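Local coordinates for protein chorismatase (Streptomyces hygroscopicus, PDB 4BPS) that hydrolyses chorismate to pyruvate and a dihydroxycyclohexadiene carboxylic acid, a step in the biosynthesis of the immunosuppressants FK506 and FK520, at residues A[153-156]-A[157-160]; A[163-166]-A[167-170]; A[258-261]-A[262-266]. All coordinates share one frame; numbering follows the deposited sequence.

In the fold
Interactions 1 and 2 occupy the two ends of one helix, 154-169, the helical link of a beta-alpha-beta unit between strands 133-142 and 178-184, with centres about 15 Å apart. Interaction 3 opens a different helix, 259-274, and its centre lies about 25 Å from that of interaction 1. Most residues of interaction 1 are buried, and its chemistry is aromatic and sulfur packing round a tyrosine whose hydroxyl bonds to the ligand. Interaction 2 comes nearer the surface: an amide-carboxylate bond, a water bridge and a glycine-ended last turn. Interaction 3 is partly buried and pairs an aspartate N-cap with a glutamine whose amide is held by loops, one leading into strand 337-343 with the catalytic glutamate.

Interaction 1: A[153-156]-A[157-160]. With 3EB (3-(2-carboxyethyl)benzoic acid), chain B.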
loop_
_atom_site.group_PDB
_atom_site.type_symbol
_atom_site.label_atom_id
_atom_site.label_comp_id
_atom_site.label_asym_id
_atom_site.label_seq_id
_atom_site.Cartn_x
_atom_site.Cartn_y
_atom_site.Cartn_z
ATOM N N GLU A 153 4.956 6.592 -19.963
ATOM C CA GLU A 153 3.868 6.429 -18.998
ATOM C C GLU A 153 4.351 6.728 -17.583
ATOM O O GLU A 153 5.415 6.234 -17.167
ATOM C CB GLU A 153 3.305 5.002 -19.070
ATOM C CG GLU A 153 2.000 4.847 -18.308
ATOM C CD GLU A 153 1.504 3.407 -18.198
ATOM O OE1 GLU A 153 2.316 2.467 -18.360
ATOM O OE2 GLU A 153 0.288 3.233 -17.981
ATOM N N VAL A 154 3.546 7.477 -16.826
ATOM C CA VAL A 154 3.920 7.851 -15.469
ATOM C C VAL A 154 4.249 6.620 -14.608
ATOM O O VAL A 154 5.217 6.639 -13.863
ATOM C CB VAL A 154 2.866 8.771 -14.850
ATOM C CG1 VAL A 154 3.046 8.904 -13.333
ATOM C CG2 VAL A 154 2.965 10.153 -15.489
ATOM N N TYR A 155 3.460 5.544 -14.684
ATOM C CA TYR A 155 3.776 4.388 -13.833
ATOM C C TYR A 155 5.191 3.874 -14.113
ATOM O O TYR A 155 5.904 3.473 -13.196
ATOM C CB TYR A 155 2.787 3.252 -14.074
ATOM C CG TYR A 155 3.070 2.037 -13.208
ATOM C CD1 TYR A 155 3.026 2.109 -11.812
ATOM C CD2 TYR A 155 3.426 0.825 -13.774
ATOM C CE1 TYR A 155 3.306 1.017 -11.033
ATOM C CE2 TYR A 155 3.677 -0.287 -13.007
ATOM C CZ TYR A 155 3.628 -0.190 -11.634
ATOM O OH TYR A 155 3.902 -1.309 -10.883
ATOM N N ARG A 156 5.567 3.848 -15.388
ATOM C CA ARG A 156 6.878 3.343 -15.780
ATOM C C ARG A 156 7.985 4.282 -15.287
ATOM O O ARG A 156 9.038 3.824 -14.821
ATOM C CB ARG A 156 6.948 3.139 -17.282
ATOM C CG ARG A 156 5.970 2.089 -17.759
ATOM C CD ARG A 156 5.821 2.099 -19.279
ATOM N NE ARG A 156 4.721 1.221 -19.690
ATOM C CZ ARG A 156 4.874 -0.025 -20.120
ATOM N NH1 ARG A 156 6.088 -0.555 -20.263
ATOM N NH2 ARG A 156 3.809 -0.750 -20.445
ATOM N N ASP A 157 7.745 5.584 -15.372
ATOM C CA ASP A 157 8.668 6.613 -14.876
ATOM C C ASP A 157 8.863 6.448 -13.359
ATOM O O ASP A 157 9.992 6.435 -12.843
ATOM C CB ASP A 157 8.006 7.949 -15.238
ATOM C CG ASP A 157 8.852 9.190 -14.980
ATOM O OD1 ASP A 157 10.104 9.139 -14.981
ATOM O OD2 ASP A 157 8.197 10.241 -14.841
ATOM N N PHE A 158 7.751 6.268 -12.639
ATOM C CA PHE A 158 7.792 5.963 -11.211
ATOM C C PHE A 158 8.610 4.686 -10.939
ATOM O O PHE A 158 9.438 4.660 -10.026
ATOM C CB PHE A 158 6.345 5.828 -10.698
ATOM C CG PHE A 158 6.235 5.053 -9.414
ATOM C CD1 PHE A 158 6.611 5.624 -8.196
ATOM C CD2 PHE A 158 5.792 3.742 -9.415
ATOM C CE1 PHE A 158 6.560 4.897 -7.017
ATOM C CE2 PHE A 158 5.723 3.018 -8.229
ATOM C CZ PHE A 158 6.121 3.595 -7.038
ATOM N N CYS A 159 8.371 3.623 -11.714
ATOM C CA CYS A 159 9.114 2.389 -11.494
ATOM C C CYS A 159 10.612 2.582 -11.705
ATOM O O CYS A 159 11.412 1.962 -10.993
ATOM C CB CYS A 159 8.606 1.265 -12.409
ATOM S SG CYS A 159 7.044 0.492 -11.854
ATOM N N VAL A 160 11.008 3.374 -12.715
ATOM C CA VAL A 160 12.424 3.671 -12.922
ATOM C C VAL A 160 13.003 4.301 -11.646
ATOM O O VAL A 160 14.074 3.899 -11.166
ATOM C CB VAL A 160 12.630 4.613 -14.132
ATOM C CG1 VAL A 160 14.057 5.151 -14.175
ATOM C CG2 VAL A 160 12.291 3.885 -15.438
HETATM C C 3EB B . 0.610 -6.061 -10.339
HETATM O O 3EB B . 1.664 -5.829 -10.940
HETATM C CA 3EB B . -0.510 -5.060 -10.277
HETATM O OAB 3EB B . 4.049 -0.846 -8.345
HETATM O OAD 3EB B . 3.873 -0.833 -6.133
HETATM C CAE 3EB B . 0.257 -4.044 -7.510
HETATM C CAF 3EB B . 0.858 -3.761 -6.289
HETATM C CAG 3EB B . 0.672 -3.393 -8.672
HETATM C CAH 3EB B . 1.870 -2.820 -6.207
HETATM C CAL 3EB B . 3.472 -1.208 -7.300
HETATM C CAM 3EB B . 1.707 -2.461 -8.574
HETATM C CAN 3EB B . 2.325 -2.180 -7.356
HETATM O OXT 3EB B . 0.373 -7.197 -9.776
HETATM C C2 3EB B . 0.002 -3.629 -10.016
#
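With CG of Tyr155 trans to the main-chain nitrogen (chi1 -180°) and SG of Cys159 beside its own (chi1 -78°), the thiol one turn on lies over one face of the phenol ring. SG, 3.8 Å from the ring centroid, is displaced toward the rim, nearest to Tyr155 CZ at 3.5 Å. Phe158 meets the same ring at a slant, CD2 standing 4.0 Å from Tyr155 CD1. The backbone adds helical bonding: Phe158 N bonds almost straight to Val154 O at 2.8 Å, and Cys159 N to Tyr155 O. These are the first two turns of helix 154-169, the crossover of a beta-alpha-beta unit in the YjgF-like fold, and they deliver Tyr155 to the substrate pocket. There Tyr155 OH donates a 2.6 Å hydrogen bond to OAB of the bound 3-(2-carboxyethyl)benzoic acid, an oxygen at the edge of the tyrosine ring and in its plane; Tyr215, Arg228 and Arg162 bond to this ligand too. A leucine in place of Tyr155 would probably leave OAB without this donor and the Cys159 sulfur without its aromatic face. Glu153, the N-cap residue, forms a salt bridge through OE1 with Arg156 NE at 3.0 Å, while Arg156 NH1 bonds to Gly220 O and Thr218 O.

Interaction 2: A[163-166]-A[167-170]; sequences AQAL and DEGG
Gln164 NE2 gives a hydrogen bond of 2.8 Å to Glu168 OE2, one turn on. Glu168 OE2 lies close to the Gln164 amide plane, yet is met from above its own carboxylate plane, the two flat groups being turned 83° apart. Gln164 CG also lies 3.5 Å from Glu168 OE2, where the two side chains cross at a slant. The glutamine chain is extended, CG anti to the backbone N (chi1 -176°), carrying the amide outward to where the Glu168 chain leans back to meet it. A 2.9 Å backbone bond from Glu168 N to Gln164 O fixes their spacing. These are the last turns of helix 154-169, closed by a Schellman motif in which Gly170 takes a positive phi of 63° and its N bonds weakly back to Asp167 O; just before it, Gly169 N bonds to Leu166 O at 3.2 Å and weakly to Ala165 O. On another side a water donates to Ala163 O at 2.8 Å and to Asp167 OD1 at 3.2 Å, tying the side chain back one turn. Helix 112-129 packs against this end, Tyr119 touching Ala165 and Phe123 touching Leu166. Asp167 OD2 also makes a long, weak ion pair with Arg222.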
loop_
_atom_site.group_PDB
_atom_site.type_symbol
_atom_site.label_atom_id
_atom_site.label_comp_id
_atom_site.label_asym_id
_atom_site.label_seq_id
_atom_site.Cartn_x
_atom_site.Cartn_y
_atom_site.Cartn_z
ATOM N N ALA A 163 13.271 1.819 -8.673
ATOM C CA ALA A 163 14.336 0.862 -8.927
ATOM C C ALA A 163 15.699 1.524 -8.722
ATOM O O ALA A 163 16.619 0.904 -8.163
ATOM C CB ALA A 163 14.209 0.275 -10.335
ATOM N N GLN A 164 15.853 2.753 -9.201
ATOM C CA GLN A 164 17.116 3.476 -9.036
ATOM C C GLN A 164 17.453 3.668 -7.561
ATOM O O GLN A 164 18.621 3.524 -7.165
ATOM C CB GLN A 164 17.069 4.821 -9.767
ATOM C CG GLN A 164 18.375 5.596 -9.727
ATOM C CD GLN A 164 18.249 6.920 -10.426
ATOM O OE1 GLN A 164 17.771 6.971 -11.561
ATOM N NE2 GLN A 164 18.676 8.003 -9.767
ATOM N N ALA A 165 16.452 3.990 -6.745
ATOM C CA ALA A 165 16.691 4.171 -5.317
ATOM C C ALA A 165 17.177 2.871 -4.663
ATOM O O ALA A 165 18.017 2.923 -3.768
ATOM C CB ALA A 165 15.464 4.683 -4.605
ATOM N N LEU A 166 16.649 1.719 -5.079
ATOM C CA LEU A 166 17.147 0.489 -4.480
ATOM C C LEU A 166 18.635 0.332 -4.781
ATOM O O LEU A 166 19.418 -0.039 -3.906
ATOM C CB LEU A 166 16.388 -0.758 -4.949
ATOM C CG LEU A 166 15.111 -1.134 -4.179
ATOM C CD1 LEU A 166 13.929 -0.234 -4.487
ATOM C CD2 LEU A 166 14.742 -2.588 -4.478
ATOM N N ASP A 167 19.040 0.617 -6.011
ATOM C CA ASP A 167 20.468 0.536 -6.321
ATOM C C ASP A 167 21.294 1.548 -5.533
ATOM O O ASP A 167 22.395 1.243 -5.087
ATOM C CB ASP A 167 20.691 0.768 -7.811
ATOM C CG ASP A 167 20.114 -0.333 -8.662
ATOM O OD1 ASP A 167 19.906 -1.454 -8.137
ATOM O OD2 ASP A 167 19.860 -0.078 -9.860
ATOM N N GLU A 168 20.782 2.764 -5.391
ATOM C CA GLU A 168 21.468 3.806 -4.629
ATOM C C GLU A 168 21.646 3.448 -3.164
ATOM O O GLU A 168 22.547 3.954 -2.508
ATOM C CB GLU A 168 20.687 5.116 -4.765
ATOM C CG GLU A 168 20.908 5.745 -6.108
ATOM C CD GLU A 168 19.904 6.830 -6.484
ATOM O OE1 GLU A 168 18.857 6.979 -5.805
ATOM O OE2 GLU A 168 20.201 7.561 -7.460
ATOM N N GLY A 169 20.779 2.570 -2.657
ATOM C CA GLY A 169 20.816 2.195 -1.259
ATOM C C GLY A 169 21.407 0.827 -1.025
ATOM O O GLY A 169 21.518 0.410 0.130
ATOM N N GLY A 170 21.795 0.118 -2.090
ATOM C CA GLY A 170 22.263 -1.258 -1.946
ATOM C C GLY A 170 21.174 -2.174 -1.398
ATOM O O GLY A 170 21.441 -3.103 -0.616
HETATM O O HOH W 1 16.754 -1.921 -8.467
#

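Interaction 3: A[258-261]-A[262-266]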
loop_
_atom_site.group_PDB
_atom_site.type_symbol
_atom_site.label_atom_id
_atom_site.label_comp_id
_atom_site.label_asym_id
_atom_site.label_seq_id
_atom_site.Cartn_x
_atom_site.Cartn_y
_atom_site.Cartn_z
ATOM N N ASP A 258 -13.358 -7.027 -18.510
ATOM C CA ASP A 258 -14.364 -7.766 -17.744
ATOM C C ASP A 258 -14.078 -7.533 -16.253
ATOM O O ASP A 258 -13.296 -8.252 -15.646
ATOM C CB ASP A 258 -14.252 -9.243 -18.147
ATOM C CG ASP A 258 -14.988 -10.197 -17.232
ATOM O OD1 ASP A 258 -15.886 -9.768 -16.470
ATOM O OD2 ASP A 258 -14.687 -11.420 -17.317
ATOM N N VAL A 259 -14.685 -6.497 -15.677
ATOM C CA VAL A 259 -14.317 -6.121 -14.318
ATOM C C VAL A 259 -14.748 -7.193 -13.324
ATOM O O VAL A 259 -14.087 -7.389 -12.295
ATOM C CB VAL A 259 -14.868 -4.741 -13.932
ATOM C CG1 VAL A 259 -16.391 -4.759 -13.740
ATOM C CG2 VAL A 259 -14.155 -4.221 -12.710
ATOM N N THR A 260 -15.856 -7.873 -13.595
ATOM C CA THR A 260 -16.296 -8.941 -12.707
ATOM C C THR A 260 -15.244 -10.058 -12.662
ATOM O O THR A 260 -14.832 -10.502 -11.585
ATOM C CB THR A 260 -17.648 -9.489 -13.165
ATOM O OG1 THR A 260 -18.626 -8.472 -12.994
ATOM C CG2 THR A 260 -18.063 -10.713 -12.347
ATOM N N GLY A 261 -14.809 -10.518 -13.837
ATOM C CA GLY A 261 -13.801 -11.557 -13.895
ATOM C C GLY A 261 -12.477 -11.137 -13.265
ATOM O O GLY A 261 -11.859 -11.894 -12.508
ATOM N N GLN A 262 -12.036 -9.900 -13.531
ATOM C CA GLN A 262 -10.816 -9.411 -12.892
ATOM C C GLN A 262 -10.973 -9.373 -11.383
ATOM O O GLN A 262 -10.037 -9.715 -10.656
ATOM C CB GLN A 262 -10.380 -8.040 -13.406
ATOM C CG GLN A 262 -9.868 -8.077 -14.847
ATOM C CD GLN A 262 -9.158 -6.809 -15.237
ATOM O OE1 GLN A 262 -8.853 -5.937 -14.416
ATOM N NE2 GLN A 262 -8.874 -6.682 -16.512
ATOM N N CYS A 263 -12.138 -8.944 -10.891
ATOM C CA CYS A 263 -12.340 -8.846 -9.445
ATOM C C CYS A 263 -12.319 -10.263 -8.825
ATOM O O CYS A 263 -11.724 -10.472 -7.757
ATOM C CB CYS A 263 -13.658 -8.145 -9.174
ATOM S SG CYS A 263 -13.893 -7.699 -7.427
ATOM N N GLU A 264 -12.956 -11.231 -9.504
ATOM C CA GLU A 264 -12.947 -12.610 -9.005
ATOM C C GLU A 264 -11.516 -13.163 -8.941
ATOM O O GLU A 264 -11.152 -13.819 -7.962
ATOM C CB GLU A 264 -13.834 -13.494 -9.870
ATOM C CG GLU A 264 -15.328 -13.166 -9.796
ATOM C CD GLU A 264 -16.032 -13.644 -8.526
ATOM O OE1 GLU A 264 -15.375 -14.197 -7.639
ATOM O OE2 GLU A 264 -17.258 -13.440 -8.413
ATOM N N VAL A 265 -10.707 -12.918 -9.975
ATOM C CA VAL A 265 -9.334 -13.398 -9.969
ATOM C C VAL A 265 -8.487 -12.659 -8.930
ATOM O O VAL A 265 -7.627 -13.251 -8.283
ATOM C CB VAL A 265 -8.705 -13.330 -11.377
ATOM C CG1 VAL A 265 -7.209 -13.629 -11.327
ATOM C CG2 VAL A 265 -9.418 -14.334 -12.286
ATOM N N ALA A 266 -8.708 -11.353 -8.757
ATOM C CA ALA A 266 -8.003 -10.607 -7.718
ATOM C C ALA A 266 -8.282 -11.231 -6.355
ATOM O O ALA A 266 -7.373 -11.446 -5.547
ATOM C CB ALA A 266 -8.418 -9.139 -7.740
#
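Gln262 and Gly261 have the most surface buried between these two stretches of the helix. Gln262 N bonds to Asp258 O at 3.0 Å, and its CG lies 3.5 Å from the same oxygen. With CG placed beside the backbone N (chi1 -70°) and the chain extended beyond it, the amide is carried to partners in loops: OE1 accepts from Leu336 N, and NE2 donates to the carbonyls of Asp334 and His255. Gly261 is bonded through both its N and its O. Its N gives a 2.9 Å bond to Asp258 OD1, met from above the carboxylate plane, and its O receives Val265 N at 3.0 Å. The former is an N-cap bond: Asp258 starts helix 259-274 and its carboxylate occupies a first-turn N-H. A CB modelled on Gly261 would probably collide with Asp258 OD2 where it now stands, so the missing side chain is consistent with how the cap fits. One residue earlier, Thr260 O accepts from Glu264 N at 2.9 Å, with Glu264 CG only 3.2 Å away; the Glu264 carboxylate forms a salt bridge with Arg316. Val259 and Cys263 both touch Val337 of strand 337-343, which bears the proton acceptor Glu338, whose side chain is about 7 Å from that of Gln262.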